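Local coordinates for protein xylosidase (Xanthomonas axonopodis pv. citri, PDB 6XN2) that probably hydrolyses beta-1,4-linked xylose units of xylo-oligosaccharides as a family 43 glycoside hydrolase, and binds xylose units and a calcium ion, at residues 171-176 against 181-186; 218-223 against 227-232; 340-345 against 351-356. All coordinates share one frame; numbering follows the deposited sequence.

Interaction 1 of 3, residues 171-176 against 181-186; sequences PAVLAD and HYLYFG
The ring of Tyr-184 stands beside the side chain of Leu-174, both pointing the same way from the sheet, and the CE1 edge of the ring meets Leu-174 CB at 3.9 Å. The carbonyl O of Ala-172 lies in the plane of the same ring at its edge. With CG anti to the carbonyl carbon (chi1 -62°), the ring leans toward Leu-174 of the facing strand, and its hydroxyl is hydrogen-bonded to the carbonyl O of Pro-288. Tyr-182, with Leu-174 on this face, comes with CE1 near Asp-176 OD2, the carboxylate and ring planes 55° apart. A water joins the two, 2.8 Å from Tyr-182 OH and in a weak bond to Asp-176 OD2, which is also hydrogen-bonded to Tyr-268 OH.

On the other face Leu-183 sends CD1 against both Pro-171 CB, just before the facing strand, and Val-173 CG2. The branches of Val-173 divide the work: CG2 packs on Leu-183, while CG1, anti to the backbone N (chi1 175°), reaches the edge of the His-181 ring at CD2, 3.9 Å away. The NE2 end of that ring comes to 3.6 Å from Ala-175 CB.

These two faces belong to an antiparallel beta hairpin, 172-175 against 181-185. Ala-172 and Tyr-184 exchange two short backbone bonds, each 2.7 Å between N and O, and Leu-174 and Tyr-182 form a second hydrogen-bonded pair. Strand 257-264 covers the Leu-174 and Tyr-184 side, and Tyr-132 touches Pro-171 and Val-173 on the other. The hairpin lies at the edge of its sheet in the five-bladed beta-propeller known for this family, next to the xylose-binding Asp-170. Its chemistry implies a largely apolar, buried hairpin whose backbone is held by four direct bonds, Val-173 N turning outward to Asp-121, with the Asp-176 carboxylate and the Tyr-182 hydroxyl meeting through water at one end.

Interaction 2 of 3, residues 218-223 against 227-232; sequences RVARLH and IDLAEP
Ala-230 lays its methyl over one face of the Arg-221 guanidinium, with CB 3.5 Å above the plane and displaced toward the rim, nearest to NH2. The arginine chain leaves the backbone extended and then bends at chi3 (70°), which folds the guanidinium back over the alanine. Ala-230 N also donates to Arg-221 O at 2.8 Å in a nearly straight bond, 168° at the hydrogen, so the two residues grip each other by backbone and side chain at once.

His-223 continues the pairing one step on: its N donates to Asp-228 O at 3.0 Å, and its CB rests against the same oxygen. The polar ends find their main partner in the intervening residues: Arg-225 N donates to His-223 ND1, and Arg-225 forms a salt bridge with Asp-228 OD2.

At Arg-221 N the strand meets a side chain instead of a main-chain carbonyl. This N donates to Glu-231 OE2 at 2.8 Å, on the anti side of the carboxylate and 22° out of its plane. The same oxygen is bonded to Tyr-289 OH.

The apolar side is supplied by Leu-229, whose CD1 meets Ala-220 CB and whose CD2 meets Leu-222 CD2, each at 4.0 Å. Leu-183 of the adjacent strand 181-185 also touches it.

This is the loop by which the chain leaves strand 218-221 and turns back toward strand 234-239. Two main-chain bonds and one bond from a backbone N to a carboxylate hold it, which implies that Glu-231 takes over as acceptor where regular strand pairing has lapsed.

Interaction 3 of 3, residues 340-345 against 351-356; sequences APLAHA and ATIYPY
Pro-341, Leu-342 and Ala-343 carry the end of strand 336-342 past the loop 351-356, but the two backbones stay too far apart for sheet pairing. Their nearest CA atoms are 6.7 Å apart at Ala-343 and Ala-351, and 7.7 Å apart at Leu-342 and Ile-353. Waters span the gap between the two alanines. One accepts from Ala-343 N and donates to Ala-351 O at 3.1 Å. A second donates to Ala-343 O at 2.6 Å and accepts from Ala-351 N at 2.7 Å. The N and O of each alanine are thus linked to the complementary atoms of the other, as in a hydrogen-bonded strand pair with a water inserted into each link.

Among the side chains, Ile-353 carries the contact. It points across at the strand, and its CD1 terminus comes to 4.3 Å from Leu-342 CB and 4.1 Å from Pro-341 O. CG1 lies anti to the carbonyl carbon (chi1 -58°), and the chain runs on extended to CD1 (chi2 -174°), so the methyl at the very end of the branch does the touching. Leu-342 offers CB here, while its side chain also packs on Trp-318 and Ile-350.

Other elements anchor each segment separately. Leu-342 pairs by its backbone with Trp-318 in strand 317-324, whereas Ile-353 bonds through its backbone to Leu-298 and Ala-300 and lays its side chain on Leu-320 and Leu-299. The loop therefore bridges the sheet holding strand 336-342 and the one holding strand 292-299, two sheets of the propeller. Loose apolar touching beside a pair of water bridges implies a hydrated surface seam, in which solvent does the polar joining and one isoleucine methyl the direct packing.

How the interactions relate
Interactions 1 and 2 belong to one sheet: strands 181-185 and 218-221 are neighbours, joined by backbone hydrogen bonds of Phe-185 with Arg-218 and His-181 with Leu-222, and Tyr-184 packs on Val-219. Their centres lie about 9 Å apart. Interaction 1 is the buried member, a regular hairpin with direct backbone pairing; interaction 2, farther out and partly buried, uses a carboxylate as one acceptor and adds a methyl packed on a guanidinium. Interaction 3 lies across the chain's centre from interaction 2, their centres about 31 Å apart, and touches neither of the others. At the surface it joins a different sheet end to a loop, with waters replacing direct backbone bonds.

Interaction 1 of 3, residues 171-176 against 181-186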
loop_
_atom_site.group_PDB
_atom_site.type_symbol
_atom_site.label_atom_id
_atom_site.label_comp_id
_atom_site.label_asym_id
_atom_site.label_seq_id
_atom_site.Cartn_x
_atom_site.Cartn_y
_atom_site.Cartn_z
ATOM N N PRO A 171 4.276 -0.515 -4.501
ATOM C CA PRO A 171 4.909 -1.773 -4.142
ATOM C C PRO A 171 4.647 -2.210 -2.730
ATOM O O PRO A 171 4.468 -1.408 -1.871
ATOM C CB PRO A 171 6.381 -1.442 -4.233
ATOM C CG PRO A 171 6.448 -0.012 -3.933
ATOM C CD PRO A 171 5.230 0.577 -4.543
ATOM N N ALA A 172 4.566 -3.507 -2.543
ATOM C CA ALA A 172 4.510 -4.084 -1.203
ATOM C C ALA A 172 5.430 -5.291 -1.171
ATOM O O ALA A 172 5.301 -6.192 -2.002
ATOM C CB ALA A 172 3.086 -4.481 -0.830
ATOM N N VAL A 173 6.364 -5.312 -0.227
ATOM C CA VAL A 173 7.311 -6.420 -0.161
ATOM C C VAL A 173 7.042 -7.299 1.054
ATOM O O VAL A 173 7.176 -6.860 2.201
ATOM C CB VAL A 173 8.759 -5.934 -0.121
ATOM C CG1 VAL A 173 9.696 -7.112 0.061
ATOM C CG2 VAL A 173 9.083 -5.186 -1.397
ATOM N N LEU A 174 6.644 -8.539 0.791
ATOM C CA LEU A 174 6.344 -9.487 1.854
ATOM C C LEU A 174 7.579 -10.284 2.255
ATOM O O LEU A 174 8.184 -10.972 1.429
ATOM C CB LEU A 174 5.230 -10.439 1.416
ATOM C CG LEU A 174 5.065 -11.695 2.279
ATOM C CD1 LEU A 174 4.576 -11.330 3.674
ATOM C CD2 LEU A 174 4.152 -12.712 1.617
ATOM N N ALA A 175 7.902 -10.205 3.534
ATOM C CA ALA A 175 8.970 -11.033 4.107
ATOM C C ALA A 175 8.283 -12.323 4.530
ATOM O O ALA A 175 7.743 -12.360 5.606
ATOM C CB ALA A 175 9.611 -10.340 5.271
ATOM N N ASP A 176 8.364 -13.361 3.700
ATOM C CA ASP A 176 7.700 -14.634 3.974
ATOM C C ASP A 176 8.390 -15.320 5.145
ATOM O O ASP A 176 9.575 -15.105 5.376
ATOM C CB ASP A 176 7.713 -15.525 2.728
ATOM C CG ASP A 176 6.735 -16.690 2.821
ATOM O OD1 ASP A 176 6.804 -17.467 3.803
ATOM O OD2 ASP A 176 5.891 -16.827 1.908
ATOM N N HIS A 181 11.394 -13.205 -0.129
ATOM C CA HIS A 181 10.752 -11.924 -0.207
ATOM C C HIS A 181 10.008 -11.834 -1.520
ATOM O O HIS A 181 10.515 -12.206 -2.523
ATOM C CB HIS A 181 11.717 -10.767 -0.079
ATOM C CG HIS A 181 12.180 -10.485 1.310
ATOM N ND1 HIS A 181 13.277 -11.089 1.857
ATOM C CD2 HIS A 181 11.750 -9.604 2.229
ATOM C CE1 HIS A 181 13.468 -10.640 3.078
ATOM N NE2 HIS A 181 12.559 -9.731 3.324
ATOM N N TYR A 182 8.790 -11.331 -1.485
ATOM C CA TYR A 182 7.983 -11.194 -2.673
ATOM C C TYR A 182 7.544 -9.768 -2.869
ATOM O O TYR A 182 7.124 -9.134 -1.966
ATOM C CB TYR A 182 6.737 -12.069 -2.610
ATOM C CG TYR A 182 6.977 -13.547 -2.529
ATOM C CD1 TYR A 182 7.154 -14.161 -1.338
ATOM C CD2 TYR A 182 7.017 -14.308 -3.641
ATOM C CE1 TYR A 182 7.379 -15.505 -1.259
ATOM C CE2 TYR A 182 7.237 -15.646 -3.574
ATOM C CZ TYR A 182 7.431 -16.242 -2.382
ATOM O OH TYR A 182 7.637 -17.582 -2.314
ATOM N N LEU A 183 7.662 -9.278 -4.080
ATOM C CA LEU A 183 7.220 -7.931 -4.392
ATOM C C LEU A 183 5.849 -7.968 -5.054
ATOM O O LEU A 183 5.634 -8.705 -6.018
ATOM C CB LEU A 183 8.232 -7.220 -5.301
ATOM C CG LEU A 183 7.785 -5.852 -5.844
ATOM C CD1 LEU A 183 7.652 -4.811 -4.733
ATOM C CD2 LEU A 183 8.737 -5.382 -6.937
ATOM N N TYR A 184 4.919 -7.192 -4.506
ATOM C CA TYR A 184 3.598 -7.013 -5.094
ATOM C C TYR A 184 3.482 -5.593 -5.587
ATOM O O TYR A 184 3.958 -4.679 -4.922
ATOM C CB TYR A 184 2.494 -7.300 -4.076
ATOM C CG TYR A 184 2.496 -8.714 -3.551
ATOM C CD1 TYR A 184 3.330 -9.084 -2.496
ATOM C CD2 TYR A 184 1.657 -9.681 -4.106
ATOM C CE1 TYR A 184 3.330 -10.387 -2.005
ATOM C CE2 TYR A 184 1.652 -10.987 -3.618
ATOM C CZ TYR A 184 2.492 -11.329 -2.573
ATOM O OH TYR A 184 2.493 -12.617 -2.089
ATOM N N PHE A 185 2.853 -5.393 -6.738
ATOM C CA PHE A 185 2.631 -4.033 -7.203
ATOM C C PHE A 185 1.448 -3.896 -8.153
ATOM O O PHE A 185 0.900 -4.886 -8.646
ATOM C CB PHE A 185 3.915 -3.474 -7.855
ATOM C CG PHE A 185 4.435 -4.270 -9.038
ATOM C CD1 PHE A 185 5.266 -5.369 -8.851
ATOM C CD2 PHE A 185 4.141 -3.880 -10.341
ATOM C CE1 PHE A 185 5.768 -6.084 -9.931
ATOM C CE2 PHE A 185 4.645 -4.590 -11.431
ATOM C CZ PHE A 185 5.455 -5.693 -11.225
ATOM N N GLY A 186 1.051 -2.649 -8.387
ATOM C CA GLY A 186 -0.024 -2.362 -9.311
ATOM C C GLY A 186 -1.032 -1.345 -8.825
ATOM O O GLY A 186 -1.347 -1.249 -7.643
HETATM O O HOH W 1 6.974 -18.572 0.268
#

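Interaction 2 of 3, residues 218-223 against 227-232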
loop_
_atom_site.group_PDB
_atom_site.type_symbol
_atom_site.label_atom_id
_atom_site.label_comp_id
_atom_site.label_asym_id
_atom_site.label_seq_id
_atom_site.Cartn_x
_atom_site.Cartn_y
_atom_site.Cartn_z
ATOM N N ARG A 218 0.479 -7.467 -9.459
ATOM C CA ARG A 218 1.536 -8.307 -9.933
ATOM C C ARG A 218 2.341 -8.848 -8.757
ATOM O O ARG A 218 2.378 -8.231 -7.732
ATOM C CB ARG A 218 2.424 -7.507 -10.823
ATOM C CG ARG A 218 1.694 -6.789 -11.915
ATOM C CD ARG A 218 0.947 -7.740 -12.813
ATOM N NE ARG A 218 1.831 -8.635 -13.526
ATOM C CZ ARG A 218 1.460 -9.386 -14.535
ATOM N NH1 ARG A 218 0.228 -9.354 -14.940
ATOM N NH2 ARG A 218 2.308 -10.160 -15.137
ATOM N N VAL A 219 2.955 -10.000 -8.912
ATOM C CA VAL A 219 3.766 -10.554 -7.865
ATOM C C VAL A 219 5.034 -11.146 -8.450
ATOM O O VAL A 219 5.003 -11.730 -9.467
ATOM C CB VAL A 219 3.027 -11.593 -7.035
ATOM C CG1 VAL A 219 2.561 -12.741 -7.875
ATOM C CG2 VAL A 219 3.847 -12.078 -5.861
ATOM N N ALA A 220 6.153 -10.922 -7.801
ATOM C CA ALA A 220 7.400 -11.483 -8.237
ATOM C C ALA A 220 8.316 -11.708 -7.066
ATOM O O ALA A 220 8.523 -10.851 -6.282
ATOM C CB ALA A 220 8.062 -10.584 -9.222
ATOM N N ARG A 221 8.882 -12.892 -6.988
ATOM C CA ARG A 221 9.833 -13.166 -5.937
ATOM C C ARG A 221 11.056 -12.300 -6.170
ATOM O O ARG A 221 11.484 -12.088 -7.262
ATOM C CB ARG A 221 10.238 -14.647 -5.885
ATOM C CG ARG A 221 11.134 -14.984 -4.721
ATOM C CD ARG A 221 11.519 -16.425 -4.621
ATOM N NE ARG A 221 12.420 -16.853 -5.668
ATOM C CZ ARG A 221 13.740 -16.689 -5.641
ATOM N NH1 ARG A 221 14.331 -16.069 -4.632
ATOM N NH2 ARG A 221 14.470 -17.120 -6.652
ATOM N N LEU A 222 11.602 -11.791 -5.097
ATOM C CA LEU A 222 12.754 -10.985 -5.186
ATOM C C LEU A 222 14.020 -11.815 -5.131
ATOM O O LEU A 222 14.091 -12.795 -4.482
ATOM C CB LEU A 222 12.778 -9.992 -4.026
ATOM C CG LEU A 222 11.824 -8.815 -4.106
ATOM C CD1 LEU A 222 11.775 -8.062 -2.811
ATOM C CD2 LEU A 222 12.177 -7.885 -5.221
ATOM N N HIS A 223 15.026 -11.309 -5.804
ATOM C CA HIS A 223 16.353 -11.941 -5.761
ATOM C C HIS A 223 16.907 -11.721 -4.355
ATOM O O HIS A 223 16.627 -10.727 -3.718
ATOM C CB HIS A 223 17.230 -11.323 -6.848
ATOM C CG HIS A 223 18.523 -12.016 -7.103
ATOM N ND1 HIS A 223 19.637 -11.795 -6.347
ATOM C CD2 HIS A 223 18.889 -12.898 -8.045
ATOM C CE1 HIS A 223 20.621 -12.531 -6.791
ATOM N NE2 HIS A 223 20.197 -13.196 -7.832
ATOM N N ILE A 227 17.461 -5.964 -4.857
ATOM C CA ILE A 227 17.233 -4.808 -5.722
ATOM C C ILE A 227 16.831 -5.239 -7.140
ATOM O O ILE A 227 16.605 -4.400 -8.014
ATOM C CB ILE A 227 18.476 -3.905 -5.782
ATOM C CG1 ILE A 227 19.640 -4.649 -6.436
ATOM C CG2 ILE A 227 18.857 -3.426 -4.387
ATOM C CD1 ILE A 227 20.873 -3.806 -6.565
ATOM N N ASP A 228 16.665 -6.536 -7.312
ATOM C CA ASP A 228 16.221 -7.083 -8.609
ATOM C C ASP A 228 15.174 -8.159 -8.366
ATOM O O ASP A 228 15.205 -8.766 -7.346
ATOM C CB ASP A 228 17.371 -7.740 -9.363
ATOM C CG ASP A 228 18.421 -6.770 -9.829
ATOM O OD1 ASP A 228 18.073 -5.764 -10.372
ATOM O OD2 ASP A 228 19.566 -7.067 -9.661
ATOM N N LEU A 229 14.290 -8.365 -9.324
ATOM C CA LEU A 229 13.353 -9.438 -9.224
ATOM C C LEU A 229 14.079 -10.719 -9.547
ATOM O O LEU A 229 15.004 -10.719 -10.279
ATOM C CB LEU A 229 12.231 -9.289 -10.232
ATOM C CG LEU A 229 11.540 -7.962 -10.336
ATOM C CD1 LEU A 229 10.405 -8.106 -11.305
ATOM C CD2 LEU A 229 11.037 -7.566 -8.990
ATOM N N ALA A 230 13.626 -11.818 -9.006
ATOM C CA ALA A 230 14.245 -13.093 -9.321
ATOM C C ALA A 230 13.555 -13.771 -10.477
ATOM O O ALA A 230 13.997 -14.783 -10.932
ATOM C CB ALA A 230 14.239 -13.993 -8.137
ATOM N N GLU A 231 12.473 -13.176 -10.943
ATOM C CA GLU A 231 11.695 -13.704 -12.028
ATOM C C GLU A 231 10.766 -12.635 -12.556
ATOM O O GLU A 231 10.476 -11.717 -11.872
ATOM C CB GLU A 231 10.830 -14.818 -11.485
ATOM C CG GLU A 231 9.711 -14.291 -10.604
ATOM C CD GLU A 231 9.049 -15.318 -9.761
ATOM O OE1 GLU A 231 9.094 -16.466 -10.126
ATOM O OE2 GLU A 231 8.453 -14.977 -8.761
ATOM N N PRO A 232 10.228 -12.800 -13.772
ATOM C CA PRO A 232 9.208 -11.870 -14.275
ATOM C C PRO A 232 7.958 -11.929 -13.394
ATOM O O PRO A 232 7.638 -12.998 -12.865
ATOM C CB PRO A 232 8.913 -12.383 -15.692
ATOM C CG PRO A 232 10.074 -13.248 -16.051
ATOM C CD PRO A 232 10.577 -13.830 -14.764
#

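Interaction 3 of 3, residues 340-345 against 351-356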
loop_
_atom_site.group_PDB
_atom_site.type_symbol
_atom_site.label_atom_id
_atom_site.label_comp_id
_atom_site.label_asym_id
_atom_site.label_seq_id
_atom_site.Cartn_x
_atom_site.Cartn_y
_atom_site.Cartn_z
ATOM N N ALA A 340 -5.310 1.480 13.797
ATOM C CA ALA A 340 -6.383 0.888 14.561
ATOM C C ALA A 340 -6.158 -0.595 14.811
ATOM O O ALA A 340 -5.625 -1.270 14.008
ATOM C CB ALA A 340 -7.695 1.094 13.862
ATOM N N PRO A 341 -6.606 -1.086 15.993
ATOM C CA PRO A 341 -6.416 -2.508 16.268
ATOM C C PRO A 341 -7.232 -3.403 15.349
ATOM O O PRO A 341 -8.377 -3.155 15.150
ATOM C CB PRO A 341 -6.901 -2.644 17.683
ATOM C CG PRO A 341 -7.763 -1.466 17.909
ATOM C CD PRO A 341 -7.228 -0.373 17.103
ATOM N N LEU A 342 -6.622 -4.438 14.820
ATOM C CA LEU A 342 -7.274 -5.345 13.924
ATOM C C LEU A 342 -7.309 -6.730 14.495
ATOM O O LEU A 342 -6.400 -7.166 15.124
ATOM C CB LEU A 342 -6.573 -5.358 12.573
ATOM C CG LEU A 342 -6.965 -6.312 11.468
ATOM C CD1 LEU A 342 -6.683 -5.729 10.133
ATOM C CD2 LEU A 342 -6.226 -7.608 11.594
ATOM N N ALA A 343 -8.407 -7.407 14.246
ATOM C CA ALA A 343 -8.620 -8.726 14.733
ATOM C C ALA A 343 -8.952 -9.792 13.730
ATOM O O ALA A 343 -9.807 -9.602 12.912
ATOM C CB ALA A 343 -9.755 -8.675 15.716
ATOM N N HIS A 344 -8.307 -10.931 13.856
ATOM C CA HIS A 344 -8.635 -12.075 13.057
ATOM C C HIS A 344 -9.516 -12.900 13.932
ATOM O O HIS A 344 -9.214 -13.122 15.071
ATOM C CB HIS A 344 -7.427 -12.926 12.759
ATOM C CG HIS A 344 -6.442 -12.281 11.867
ATOM N ND1 HIS A 344 -5.417 -11.506 12.336
ATOM C CD2 HIS A 344 -6.332 -12.279 10.529
ATOM C CE1 HIS A 344 -4.700 -11.080 11.327
ATOM N NE2 HIS A 344 -5.248 -11.522 10.221
ATOM N N ALA A 345 -10.590 -13.411 13.390
ATOM C CA ALA A 345 -11.446 -14.243 14.173
ATOM C C ALA A 345 -10.957 -15.673 14.121
ATOM O O ALA A 345 -10.092 -16.005 13.367
ATOM C CB ALA A 345 -12.851 -14.165 13.662
ATOM N N ALA A 351 -12.867 -8.793 10.673
ATOM C CA ALA A 351 -14.006 -7.932 10.782
ATOM C C ALA A 351 -13.789 -6.563 10.206
ATOM O O ALA A 351 -12.746 -6.016 10.300
ATOM C CB ALA A 351 -14.401 -7.829 12.234
ATOM N N THR A 352 -14.818 -6.013 9.613
ATOM C CA THR A 352 -14.718 -4.720 9.039
ATOM C C THR A 352 -14.419 -3.640 10.065
ATOM O O THR A 352 -14.999 -3.581 11.107
ATOM C CB THR A 352 -16.001 -4.353 8.283
ATOM O OG1 THR A 352 -16.319 -5.378 7.370
ATOM C CG2 THR A 352 -15.845 -3.140 7.532
ATOM N N ILE A 353 -13.492 -2.780 9.736
ATOM C CA ILE A 353 -13.168 -1.664 10.584
ATOM C C ILE A 353 -13.890 -0.446 10.034
ATOM O O ILE A 353 -13.818 -0.190 8.894
ATOM C CB ILE A 353 -11.664 -1.423 10.613
ATOM C CG1 ILE A 353 -10.961 -2.670 11.099
ATOM C CG2 ILE A 353 -11.328 -0.245 11.475
ATOM C CD1 ILE A 353 -9.491 -2.525 11.299
ATOM N N TYR A 354 -14.614 0.269 10.879
ATOM C CA TYR A 354 -15.357 1.445 10.487
ATOM C C TYR A 354 -14.613 2.604 11.089
ATOM O O TYR A 354 -14.656 2.789 12.251
ATOM C CB TYR A 354 -16.800 1.327 10.971
ATOM C CG TYR A 354 -17.577 0.256 10.255
ATOM C CD1 TYR A 354 -17.570 -1.014 10.689
ATOM C CD2 TYR A 354 -18.265 0.524 9.113
ATOM C CE1 TYR A 354 -18.243 -2.000 10.021
ATOM C CE2 TYR A 354 -18.944 -0.456 8.444
ATOM C CZ TYR A 354 -18.920 -1.716 8.910
ATOM O OH TYR A 354 -19.584 -2.707 8.281
ATOM N N PRO A 355 -13.968 3.403 10.260
ATOM C CA PRO A 355 -13.038 4.447 10.709
ATOM C C PRO A 355 -13.703 5.629 11.419
ATOM O O PRO A 355 -12.995 6.407 12.048
ATOM C CB PRO A 355 -12.371 4.906 9.406
ATOM C CG PRO A 355 -13.333 4.541 8.326
ATOM C CD PRO A 355 -14.007 3.284 8.790
ATOM N N TYR A 356 -15.022 5.770 11.314
ATOM C CA TYR A 356 -15.727 6.846 12.009
ATOM C C TYR A 356 -16.868 6.263 12.827
ATOM O O TYR A 356 -17.777 6.979 13.225
ATOM C CB TYR A 356 -16.228 7.899 11.006
ATOM C CG TYR A 356 -15.140 8.219 10.014
ATOM C CD1 TYR A 356 -14.038 8.981 10.390
ATOM C CD2 TYR A 356 -15.177 7.705 8.722
ATOM C CE1 TYR A 356 -13.015 9.245 9.501
ATOM C CE2 TYR A 356 -14.152 7.959 7.828
ATOM C CZ TYR A 356 -13.079 8.729 8.222
ATOM O OH TYR A 356 -12.057 8.981 7.335
HETATM O O HOH W 2 -10.887 -6.795 12.629
HETATM O O HOH W 3 -12.323 -10.229 12.942
#